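Local coordinates for protein tyrosine--tRNA ligase (Pyrococcus horikoshii, PDB 2CYC) that catalyses the two-step attachment of tyrosine to its cognate tRNA, activating the amino acid with ATP before transferring it to the tRNA acceptor end, at residues 33-38 with 67-72; 151-156 with 167-172; 279-284 with 334-339. All blocks are in the same frame, centred on the assembly; numbering follows the deposited sequence.

Contact 1: 33-38 with 67-72. With TYR (tyrosine), chain C.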
loop_
_atom_site.group_PDB
_atom_site.type_symbol
_atom_site.label_atom_id
_atom_site.label_comp_id
_atom_site.label_asym_id
_atom_site.label_seq_id
_atom_site.Cartn_x
_atom_site.Cartn_y
_atom_site.Cartn_z
ATOM N N PRO A 33 15.898 -5.830 23.970
ATOM C CA PRO A 33 14.601 -5.389 24.499
ATOM C C PRO A 33 13.558 -6.469 24.235
ATOM O O PRO A 33 13.596 -7.132 23.201
ATOM C CB PRO A 33 14.317 -4.104 23.709
ATOM C CG PRO A 33 15.122 -4.284 22.442
ATOM C CD PRO A 33 16.407 -4.887 22.963
ATOM N N LEU A 34 12.641 -6.653 25.177
ATOM C CA LEU A 34 11.600 -7.663 25.047
ATOM C C LEU A 34 10.230 -6.995 24.985
ATOM O O LEU A 34 9.585 -6.760 26.010
ATOM C CB LEU A 34 11.658 -8.644 26.231
ATOM C CG LEU A 34 12.983 -9.407 26.363
ATOM C CD1 LEU A 34 13.016 -10.222 27.647
ATOM C CD2 LEU A 34 13.158 -10.300 25.156
ATOM N N GLN A 35 9.802 -6.672 23.771
ATOM C CA GLN A 35 8.515 -6.043 23.580
ATOM C C GLN A 35 7.630 -6.999 22.807
ATOM O O GLN A 35 7.932 -7.374 21.674
ATOM C CB GLN A 35 8.660 -4.731 22.803
ATOM C CG GLN A 35 7.334 -4.102 22.404
ATOM C CD GLN A 35 6.572 -3.540 23.588
ATOM O OE1 GLN A 35 5.507 -4.046 23.981
ATOM N NE2 GLN A 35 7.117 -2.488 24.169
ATOM N N HIS A 36 6.540 -7.398 23.439
ATOM C CA HIS A 36 5.595 -8.292 22.814
ATOM C C HIS A 36 4.405 -7.488 22.318
ATOM O O HIS A 36 4.249 -6.305 22.635
ATOM C CB HIS A 36 5.111 -9.349 23.831
ATOM C CG HIS A 36 3.684 -9.778 23.642
ATOM N ND1 HIS A 36 2.617 -8.937 23.879
ATOM C CD2 HIS A 36 3.149 -10.961 23.251
ATOM C CE1 HIS A 36 1.487 -9.585 23.648
ATOM N NE2 HIS A 36 1.781 -10.815 23.267
ATOM N N TYR A 37 3.588 -8.160 21.520
ATOM C CA TYR A 37 2.344 -7.628 21.031
ATOM C C TYR A 37 1.592 -8.752 20.343
ATOM O O TYR A 37 2.175 -9.759 19.928
ATOM C CB TYR A 37 2.568 -6.460 20.054
ATOM C CG TYR A 37 2.294 -6.754 18.585
ATOM C CD1 TYR A 37 1.387 -5.973 17.852
ATOM C CD2 TYR A 37 2.997 -7.758 17.905
ATOM C CE1 TYR A 37 1.201 -6.177 16.477
ATOM C CE2 TYR A 37 2.817 -7.975 16.532
ATOM C CZ TYR A 37 1.928 -7.178 15.826
ATOM O OH TYR A 37 1.818 -7.344 14.468
ATOM N N ILE A 38 0.283 -8.578 20.267
ATOM C CA ILE A 38 -0.586 -9.489 19.548
ATOM C C ILE A 38 -1.733 -8.586 19.109
ATOM O O ILE A 38 -2.332 -7.865 19.920
ATOM C CB ILE A 38 -1.073 -10.726 20.398
ATOM C CG1 ILE A 38 -2.069 -11.537 19.558
ATOM C CG2 ILE A 38 -1.692 -10.296 21.733
ATOM C CD1 ILE A 38 -2.357 -12.946 20.099
ATOM N N LYS A 67 7.557 -7.367 28.149
ATOM C CA LYS A 67 6.542 -6.307 28.184
ATOM C C LYS A 67 5.464 -6.655 27.155
ATOM O O LYS A 67 5.733 -6.713 25.954
ATOM C CB LYS A 67 7.169 -4.951 27.838
ATOM C CG LYS A 67 6.235 -3.757 28.046
ATOM C CD LYS A 67 5.902 -3.543 29.529
ATOM C CE LYS A 67 5.040 -2.296 29.741
ATOM N NZ LYS A 67 4.436 -2.238 31.113
ATOM N N THR A 68 4.250 -6.866 27.638
ATOM C CA THR A 68 3.134 -7.272 26.803
ATOM C C THR A 68 2.205 -6.162 26.330
ATOM O O THR A 68 1.962 -5.176 27.041
ATOM C CB THR A 68 2.311 -8.355 27.534
ATOM O OG1 THR A 68 1.765 -7.823 28.754
ATOM C CG2 THR A 68 3.217 -9.545 27.868
ATOM N N ARG A 69 1.665 -6.345 25.126
ATOM C CA ARG A 69 0.772 -5.347 24.533
ATOM C C ARG A 69 -0.319 -5.952 23.664
ATOM O O ARG A 69 -0.062 -6.880 22.893
ATOM C CB ARG A 69 1.592 -4.368 23.676
ATOM C CG ARG A 69 0.758 -3.383 22.840
ATOM C CD ARG A 69 1.659 -2.493 22.001
ATOM N NE ARG A 69 2.653 -1.809 22.828
ATOM C CZ ARG A 69 3.560 -0.950 22.364
ATOM N NH1 ARG A 69 4.423 -0.384 23.198
ATOM N NH2 ARG A 69 3.608 -0.649 21.072
ATOM N N VAL A 70 -1.534 -5.421 23.798
ATOM C CA VAL A 70 -2.675 -5.847 22.985
ATOM C C VAL A 70 -2.854 -4.712 21.967
ATOM O O VAL A 70 -3.005 -3.545 22.341
ATOM C CB VAL A 70 -3.965 -6.000 23.828
ATOM C CG1 VAL A 70 -5.191 -6.094 22.909
ATOM C CG2 VAL A 70 -3.863 -7.245 24.712
ATOM N N PHE A 71 -2.811 -5.074 20.688
ATOM C CA PHE A 71 -2.922 -4.147 19.565
ATOM C C PHE A 71 -4.317 -4.285 18.937
ATOM O O PHE A 71 -4.657 -5.344 18.393
ATOM C CB PHE A 71 -1.831 -4.514 18.548
ATOM C CG PHE A 71 -1.669 -3.541 17.409
ATOM C CD1 PHE A 71 -1.040 -2.311 17.605
ATOM C CD2 PHE A 71 -2.056 -3.900 16.114
ATOM C CE1 PHE A 71 -0.789 -1.452 16.529
ATOM C CE2 PHE A 71 -1.813 -3.050 15.025
ATOM C CZ PHE A 71 -1.173 -1.821 15.238
ATOM N N LEU A 72 -5.114 -3.216 19.023
ATOM C CA LEU A 72 -6.475 -3.195 18.482
ATOM C C LEU A 72 -6.368 -2.672 17.045
ATOM O O LEU A 72 -6.213 -1.466 16.810
ATOM C CB LEU A 72 -7.349 -2.277 19.348
ATOM C CG LEU A 72 -7.231 -2.539 20.859
ATOM C CD1 LEU A 72 -7.755 -1.349 21.669
ATOM C CD2 LEU A 72 -7.986 -3.806 21.218
HETATM N N TYR C . -4.483 -10.282 11.113
HETATM C CA TYR C . -4.881 -10.434 12.545
HETATM C C TYR C . -6.167 -11.250 12.658
HETATM O O TYR C . -6.791 -11.519 11.608
HETATM C CB TYR C . -5.080 -9.053 13.188
HETATM C CG TYR C . -3.809 -8.228 13.258
HETATM C CD1 TYR C . -2.702 -8.674 13.979
HETATM C CD2 TYR C . -3.713 -6.998 12.601
HETATM C CE1 TYR C . -1.521 -7.913 14.041
HETATM C CE2 TYR C . -2.551 -6.230 12.664
HETATM C CZ TYR C . -1.458 -6.692 13.379
HETATM O OH TYR C . -0.303 -5.929 13.424
HETATM O OXT TYR C . -6.539 -11.606 13.793
#

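Contact 2: 151-156 with 167-172. With TYR (tyrosine), chain C.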
loop_
_atom_site.group_PDB
_atom_site.type_symbol
_atom_site.label_atom_id
_atom_site.label_comp_id
_atom_site.label_asym_id
_atom_site.label_seq_id
_atom_site.Cartn_x
_atom_site.Cartn_y
_atom_site.Cartn_z
ATOM N N THR A 151 -4.359 -14.980 3.409
ATOM C CA THR A 151 -5.094 -15.870 4.298
ATOM C C THR A 151 -5.056 -15.421 5.768
ATOM O O THR A 151 -5.927 -15.809 6.551
ATOM C CB THR A 151 -4.556 -17.330 4.199
ATOM O OG1 THR A 151 -3.180 -17.368 4.600
ATOM C CG2 THR A 151 -4.674 -17.850 2.760
ATOM N N ILE A 152 -4.066 -14.607 6.148
ATOM C CA ILE A 152 -3.987 -14.162 7.536
ATOM C C ILE A 152 -5.211 -13.335 7.920
ATOM O O ILE A 152 -5.499 -13.163 9.111
ATOM C CB ILE A 152 -2.691 -13.334 7.847
ATOM C CG1 ILE A 152 -2.685 -12.016 7.069
ATOM C CG2 ILE A 152 -1.445 -14.166 7.532
ATOM C CD1 ILE A 152 -1.444 -11.151 7.338
ATOM N N MET A 153 -5.937 -12.820 6.929
ATOM C CA MET A 153 -7.121 -12.033 7.245
ATOM C C MET A 153 -8.397 -12.812 6.975
ATOM O O MET A 153 -9.489 -12.243 6.878
ATOM C CB MET A 153 -7.112 -10.686 6.508
ATOM C CG MET A 153 -7.369 -10.699 5.023
ATOM S SD MET A 153 -6.964 -9.036 4.335
ATOM C CE MET A 153 -5.389 -9.330 3.906
ATOM N N GLY A 154 -8.236 -14.131 6.877
ATOM C CA GLY A 154 -9.359 -15.021 6.656
ATOM C C GLY A 154 -9.927 -15.003 5.254
ATOM O O GLY A 154 -11.088 -15.343 5.057
ATOM N N ARG A 155 -9.113 -14.612 4.280
ATOM C CA ARG A 155 -9.558 -14.558 2.890
ATOM C C ARG A 155 -8.673 -15.350 1.953
ATOM O O ARG A 155 -7.561 -15.754 2.306
ATOM C CB ARG A 155 -9.579 -13.116 2.384
ATOM C CG ARG A 155 -10.666 -12.285 2.985
ATOM C CD ARG A 155 -10.418 -10.819 2.761
ATOM N NE ARG A 155 -11.375 -10.047 3.537
ATOM C CZ ARG A 155 -12.664 -9.945 3.243
ATOM N NH1 ARG A 155 -13.148 -10.561 2.175
ATOM N NH2 ARG A 155 -13.470 -9.240 4.027
ATOM N N GLN A 156 -9.192 -15.559 0.751
ATOM C CA GLN A 156 -8.472 -16.249 -0.300
ATOM C C GLN A 156 -8.426 -15.241 -1.444
ATOM O O GLN A 156 -9.292 -14.369 -1.537
ATOM C CB GLN A 156 -9.219 -17.514 -0.731
ATOM C CG GLN A 156 -9.262 -18.605 0.324
ATOM C CD GLN A 156 -7.890 -18.914 0.914
ATOM O OE1 GLN A 156 -6.908 -19.088 0.186
ATOM N NE2 GLN A 156 -7.822 -18.993 2.240
ATOM N N ILE A 167 -2.808 -4.356 0.970
ATOM C CA ILE A 167 -1.942 -3.506 1.785
ATOM C C ILE A 167 -1.902 -4.036 3.228
ATOM O O ILE A 167 -0.869 -3.991 3.900
ATOM C CB ILE A 167 -2.445 -2.040 1.775
ATOM C CG1 ILE A 167 -2.405 -1.496 0.340
ATOM C CG2 ILE A 167 -1.588 -1.175 2.718
ATOM C CD1 ILE A 167 -3.023 -0.120 0.193
ATOM N N TYR A 168 -3.036 -4.554 3.689
ATOM C CA TYR A 168 -3.185 -5.104 5.044
ATOM C C TYR A 168 -1.995 -5.955 5.551
ATOM O O TYR A 168 -1.459 -5.711 6.633
ATOM C CB TYR A 168 -4.500 -5.914 5.093
ATOM C CG TYR A 168 -4.899 -6.542 6.426
ATOM C CD1 TYR A 168 -6.175 -6.340 6.943
ATOM C CD2 TYR A 168 -4.044 -7.407 7.115
ATOM C CE1 TYR A 168 -6.602 -6.980 8.101
ATOM C CE2 TYR A 168 -4.464 -8.058 8.279
ATOM C CZ TYR A 168 -5.746 -7.837 8.764
ATOM O OH TYR A 168 -6.181 -8.464 9.915
ATOM N N PRO A 169 -1.553 -6.950 4.777
ATOM C CA PRO A 169 -0.428 -7.747 5.290
ATOM C C PRO A 169 0.866 -6.947 5.494
ATOM O O PRO A 169 1.648 -7.233 6.397
ATOM C CB PRO A 169 -0.276 -8.852 4.241
ATOM C CG PRO A 169 -1.677 -8.951 3.636
ATOM C CD PRO A 169 -2.041 -7.495 3.500
ATOM N N MET A 170 1.102 -5.958 4.642
ATOM C CA MET A 170 2.304 -5.155 4.777
ATOM C C MET A 170 2.175 -4.258 6.011
ATOM O O MET A 170 3.168 -3.903 6.646
ATOM C CB MET A 170 2.535 -4.338 3.497
ATOM C CG MET A 170 2.828 -5.224 2.281
ATOM S SD MET A 170 4.336 -6.234 2.455
ATOM C CE MET A 170 3.675 -7.778 3.179
ATOM N N MET A 171 0.944 -3.903 6.354
ATOM C CA MET A 171 0.705 -3.090 7.540
ATOM C C MET A 171 0.971 -3.941 8.790
ATOM O O MET A 171 1.507 -3.445 9.782
ATOM C CB MET A 171 -0.744 -2.587 7.562
ATOM C CG MET A 171 -1.047 -1.471 6.575
ATOM S SD MET A 171 -2.834 -1.212 6.417
ATOM C CE MET A 171 -3.250 -0.664 8.109
ATOM N N GLN A 172 0.601 -5.221 8.737
ATOM C CA GLN A 172 0.807 -6.107 9.884
ATOM C C GLN A 172 2.296 -6.270 10.143
ATOM O O GLN A 172 2.733 -6.268 11.300
ATOM C CB GLN A 172 0.161 -7.489 9.662
ATOM C CG GLN A 172 0.255 -8.427 10.902
ATOM C CD GLN A 172 -0.831 -9.500 10.935
ATOM O OE1 GLN A 172 -1.867 -9.356 10.290
ATOM N NE2 GLN A 172 -0.609 -10.569 11.713
HETATM N N TYR C . -4.483 -10.282 11.113
HETATM C CA TYR C . -4.881 -10.434 12.545
HETATM C C TYR C . -6.167 -11.250 12.658
HETATM O O TYR C . -6.791 -11.519 11.608
HETATM C CB TYR C . -5.080 -9.053 13.188
HETATM C CG TYR C . -3.809 -8.228 13.258
HETATM C CD1 TYR C . -2.702 -8.674 13.979
HETATM C CD2 TYR C . -3.713 -6.998 12.601
HETATM C CE1 TYR C . -1.521 -7.913 14.041
HETATM C CE2 TYR C . -2.551 -6.230 12.664
HETATM C CZ TYR C . -1.458 -6.692 13.379
HETATM O OH TYR C . -0.303 -5.929 13.424
HETATM O OXT TYR C . -6.539 -11.606 13.793
#

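Contact 3: 279-284 with 334-339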
loop_
_atom_site.group_PDB
_atom_site.type_symbol
_atom_site.label_atom_id
_atom_site.label_comp_id
_atom_site.label_asym_id
_atom_site.label_seq_id
_atom_site.Cartn_x
_atom_site.Cartn_y
_atom_site.Cartn_z
ATOM N N CYS A 279 -18.235 -34.721 19.752
ATOM C CA CYS A 279 -17.330 -35.435 20.649
ATOM C C CYS A 279 -17.653 -36.928 20.591
ATOM O O CYS A 279 -18.225 -37.490 21.535
ATOM C CB CYS A 279 -17.520 -34.907 22.073
ATOM S SG CYS A 279 -16.455 -35.631 23.348
ATOM N N PRO A 280 -17.296 -37.587 19.473
ATOM C CA PRO A 280 -17.540 -39.020 19.266
ATOM C C PRO A 280 -16.848 -39.863 20.310
ATOM O O PRO A 280 -15.684 -39.631 20.640
ATOM C CB PRO A 280 -16.966 -39.285 17.872
ATOM C CG PRO A 280 -17.032 -37.951 17.208
ATOM C CD PRO A 280 -16.618 -37.002 18.307
ATOM N N ALA A 281 -17.564 -40.853 20.826
ATOM C CA ALA A 281 -17.002 -41.738 21.831
ATOM C C ALA A 281 -15.707 -42.361 21.309
ATOM O O ALA A 281 -15.641 -42.812 20.160
ATOM C CB ALA A 281 -18.017 -42.835 22.188
ATOM N N ARG A 282 -14.684 -42.370 22.162
ATOM C CA ARG A 282 -13.365 -42.933 21.851
ATOM C C ARG A 282 -12.570 -42.223 20.758
ATOM O O ARG A 282 -11.413 -42.567 20.519
ATOM C CB ARG A 282 -13.486 -44.418 21.489
ATOM C CG ARG A 282 -14.164 -45.257 22.549
ATOM C CD ARG A 282 -13.917 -46.736 22.321
ATOM N NE ARG A 282 -14.570 -47.543 23.345
ATOM C CZ ARG A 282 -14.365 -48.844 23.524
ATOM N NH1 ARG A 282 -13.513 -49.500 22.744
ATOM N NH2 ARG A 282 -15.019 -49.492 24.482
ATOM N N GLU A 283 -13.173 -41.243 20.092
ATOM C CA GLU A 283 -12.467 -40.516 19.038
ATOM C C GLU A 283 -11.479 -39.533 19.668
ATOM O O GLU A 283 -11.873 -38.674 20.459
ATOM C CB GLU A 283 -13.470 -39.766 18.157
ATOM C CG GLU A 283 -12.859 -38.901 17.052
ATOM C CD GLU A 283 -11.925 -39.665 16.120
ATOM O OE1 GLU A 283 -12.213 -40.832 15.790
ATOM O OE2 GLU A 283 -10.903 -39.085 15.701
ATOM N N VAL A 284 -10.199 -39.671 19.333
ATOM C CA VAL A 284 -9.175 -38.784 19.877
ATOM C C VAL A 284 -8.381 -38.035 18.814
ATOM O O VAL A 284 -7.554 -37.196 19.152
ATOM C CB VAL A 284 -8.166 -39.541 20.777
ATOM C CG1 VAL A 284 -8.883 -40.142 21.979
ATOM C CG2 VAL A 284 -7.448 -40.620 19.968
ATOM N N LEU A 334 -14.174 -43.285 29.700
ATOM C CA LEU A 334 -14.704 -41.948 29.985
ATOM C C LEU A 334 -15.633 -41.628 28.821
ATOM O O LEU A 334 -15.186 -41.480 27.684
ATOM C CB LEU A 334 -13.582 -40.909 30.051
ATOM C CG LEU A 334 -14.038 -39.451 30.145
ATOM C CD1 LEU A 334 -14.863 -39.255 31.417
ATOM C CD2 LEU A 334 -12.818 -38.525 30.120
ATOM N N HIS A 335 -16.924 -41.520 29.102
ATOM C CA HIS A 335 -17.894 -41.265 28.042
ATOM C C HIS A 335 -18.172 -39.779 27.789
ATOM O O HIS A 335 -18.186 -38.974 28.712
ATOM C CB HIS A 335 -19.193 -42.006 28.375
ATOM C CG HIS A 335 -20.148 -42.108 27.229
ATOM N ND1 HIS A 335 -20.913 -41.044 26.800
ATOM C CD2 HIS A 335 -20.442 -43.141 26.404
ATOM C CE1 HIS A 335 -21.635 -41.416 25.757
ATOM N NE2 HIS A 335 -21.367 -42.684 25.496
ATOM N N PRO A 336 -18.397 -39.406 26.520
ATOM C CA PRO A 336 -18.681 -38.017 26.146
ATOM C C PRO A 336 -19.748 -37.353 27.020
ATOM O O PRO A 336 -19.652 -36.164 27.311
ATOM C CB PRO A 336 -19.120 -38.141 24.698
ATOM C CG PRO A 336 -18.250 -39.243 24.200
ATOM C CD PRO A 336 -18.324 -40.261 25.322
ATOM N N LEU A 337 -20.764 -38.111 27.437
ATOM C CA LEU A 337 -21.820 -37.540 28.279
ATOM C C LEU A 337 -21.241 -36.912 29.547
ATOM O O LEU A 337 -21.590 -35.792 29.915
ATOM C CB LEU A 337 -22.842 -38.613 28.688
ATOM C CG LEU A 337 -23.839 -39.126 27.639
ATOM C CD1 LEU A 337 -24.522 -40.365 28.176
ATOM C CD2 LEU A 337 -24.871 -38.047 27.313
ATOM N N ASP A 338 -20.354 -37.639 30.213
ATOM C CA ASP A 338 -19.760 -37.147 31.450
ATOM C C ASP A 338 -18.670 -36.105 31.210
ATOM O O ASP A 338 -18.596 -35.112 31.930
ATOM C CB ASP A 338 -19.232 -38.329 32.260
ATOM C CG ASP A 338 -20.313 -39.377 32.511
ATOM O OD1 ASP A 338 -21.384 -39.003 33.034
ATOM O OD2 ASP A 338 -20.102 -40.564 32.182
ATOM N N LEU A 339 -17.837 -36.321 30.196
ATOM C CA LEU A 339 -16.778 -35.363 29.876
ATOM C C LEU A 339 -17.383 -33.995 29.525
ATOM O O LEU A 339 -16.956 -32.964 30.055
ATOM C CB LEU A 339 -15.932 -35.859 28.700
ATOM C CG LEU A 339 -14.833 -34.886 28.237
ATOM C CD1 LEU A 339 -13.877 -34.558 29.400
ATOM C CD2 LEU A 339 -14.080 -35.510 27.080
HETATM O O HOH W 1 -14.898 -42.416 25.281
#

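Contact 1: 33-38 with 67-72
Lys-67 and Leu-34 touch just ahead of the two parallel strands of a beta-alpha-beta unit; helix 48-63 connects these strands within the Rossmann-type catalytic domain of this class I synthetase. The N of Lys-67 donates to Leu-34 O at 3.0 Å, and its own O receives the N of His-36 at 2.7 Å, while its side chain runs beside that of Gln-35, pointing the same way, as suits a long chain at an exposed position. Thr-68, small and branched, sets CG2 over one face of the His-36 imidazole. At Arg-69 the pairing departs from the regular pattern. Its N-H, which would ordinarily seek the backbone carbonyl of His-36, is taken by His-36 ND1 at 3.0 Å, nearly straight and in the ring plane. Because ND1 accepts, the ring proton probably sits on NE2, which is hydrogen-bonded to His-185 on the neighbouring strand. A leucine in place of His-36 would probably leave the Arg-69 N-H without its acceptor and His-185 without its ring partner. The regular pattern resumes as Arg-69 O takes Ile-38 N at 3.1 Å; this oxygen also meets Tyr-37 CA in a C-H...O contact. The Arg-69 guanidinium is held elsewhere, by Gln-179 and a salt bridge to Glu-117. Val-70 and Ile-38 project from the same face of the sheet, beta-branched residues well suited to a buried strand. Phe-71 N continues the pattern, donating to Ile-38 O at 2.9 Å. Its CG stands anti to the backbone N (chi1 -172°). The edge of Tyr-37 meets the Phe-71 face in an offset edge-to-face pair, ring centroids 5.6 Å apart. Both border the amino acid pocket: Phe-71 CE2 lies 3.6 Å from the ligand's OH, and Tyr-37 OH is hydrogen-bonded to the ligand's OH at 2.8 Å.

Contact 2: 151-156 with 167-172
Ile-152 and Pro-169 bring the two backbones closest, with CA atoms 7.7 Å apart, where a 3-10 turn and the loop after it face helix 164-178 at its kink. Proline suits the kink because its N has no hydrogen to give to the preceding turn. With the backbones this far apart, side chains make the contact. Met-153 slides past Tyr-168 in the opposite direction, its sulfur lying over one ring face, 4.1 Å from SD to the ring centroid, in a Met-aromatic contact. CB lies over the same face, nearest CZ, as a CH-pi contact. A bend at chi3 (93°) turns the methyl CE aside, and it rests on Tyr-168 CB and on Pro-169 CG, the latter at 3.7 Å. Unbranched, methionine can lay CB, SD and CE along one ring face and on to the proline. Ile-152 sends CD1 against Pro-169 CB and tip to tip with Gln-172, reaching OE1 at 3.5 Å.

Tyr-168 and Gln-172, one helical turn apart, project from the same side of the helix and grip the ligand's amino group. The ligand N donates to Tyr-168 OH at 2.8 Å, near the plane of the ring, and to Gln-172 OE1 at 2.9 Å. Both groups have a further partner in the pocket: Glu-41 binds Tyr-168 OH and would probably strengthen the pull on the ammonium, while Gln-190 takes Gln-172 NE2, which, with the ligand bond to OE1, is consistent with the modelled orientation of the amide. Gln-190 also binds Ile-152 O, tying the loop to the same pocket.

In the surrounding fold, His-76 of helix 74-79, also a pocket residue, packs edge-to-face with Tyr-168, helix 191-200 meets Ile-152 and Gln-172, and helix 128-138 lies against Met-170 and Met-171, with the second subunit touching Ile-167 and Met-170.

Contact 3: 279-284 with 334-339
Pro-336 packs its ring against Cys-279 and Ala-281, and most of this small interface is van der Waals contact. Its CG approaches Cys-279 O to 3.2 Å and Ala-281 CA to 3.7 Å. Cys-279, with SG anti to the backbone N (chi1 -178°), turns its sulfur onto Pro-336 CB at 3.9 Å, with Leu-339 CD2 farther off. The small alanine methyl lies beside Pro-336 CD.

Polar links shape the two backbones. Residues 280-283 form a type II beta turn closed by Glu-283 N to Pro-280 O; Arg-282 takes the position of positive phi. A water bridges the segments, accepting from Arg-282 N at 3.1 Å and donating to Leu-334 O at 2.6 Å. On the helical side, His-335 is the N-cap: its ND1 accepts the Leu-337 N-H at 3.0 Å, in the ring plane. Proline suits the first turn of a helix, where its N needs no hydrogen-bond partner.

The contact thus joins the loop after helix 267-276 to the start of helix 336-350, with Phe-329 of helix 322-330 against Cys-279 and Pro-336, and Val-289 of helix 288-297 against Cys-279 and Leu-339.

From the N terminus, contact 1 comes first, closing 28 intervening residues that include helix 48-63 and uniting two neighbouring strands of the central sheet. Contact 2 closes a shorter loop of 10 residues, folding the chain ahead of helix 164-178 back onto that helix. Contact 3 follows the KMSKS region and closes 49 residues that include helices 288-297 and 322-330 and the two-stranded sheet 305-307/317-319, joining the loop after helix 267-276 to the start of helix 336-350. The three are in series, with none nested or crossed. Contacts 1 and 2 border the same bound tyrosine and touch through Tyr-37 OH and Gln-172 O. Contact 3 stands apart, nearest atoms about 24 Å from contact 2.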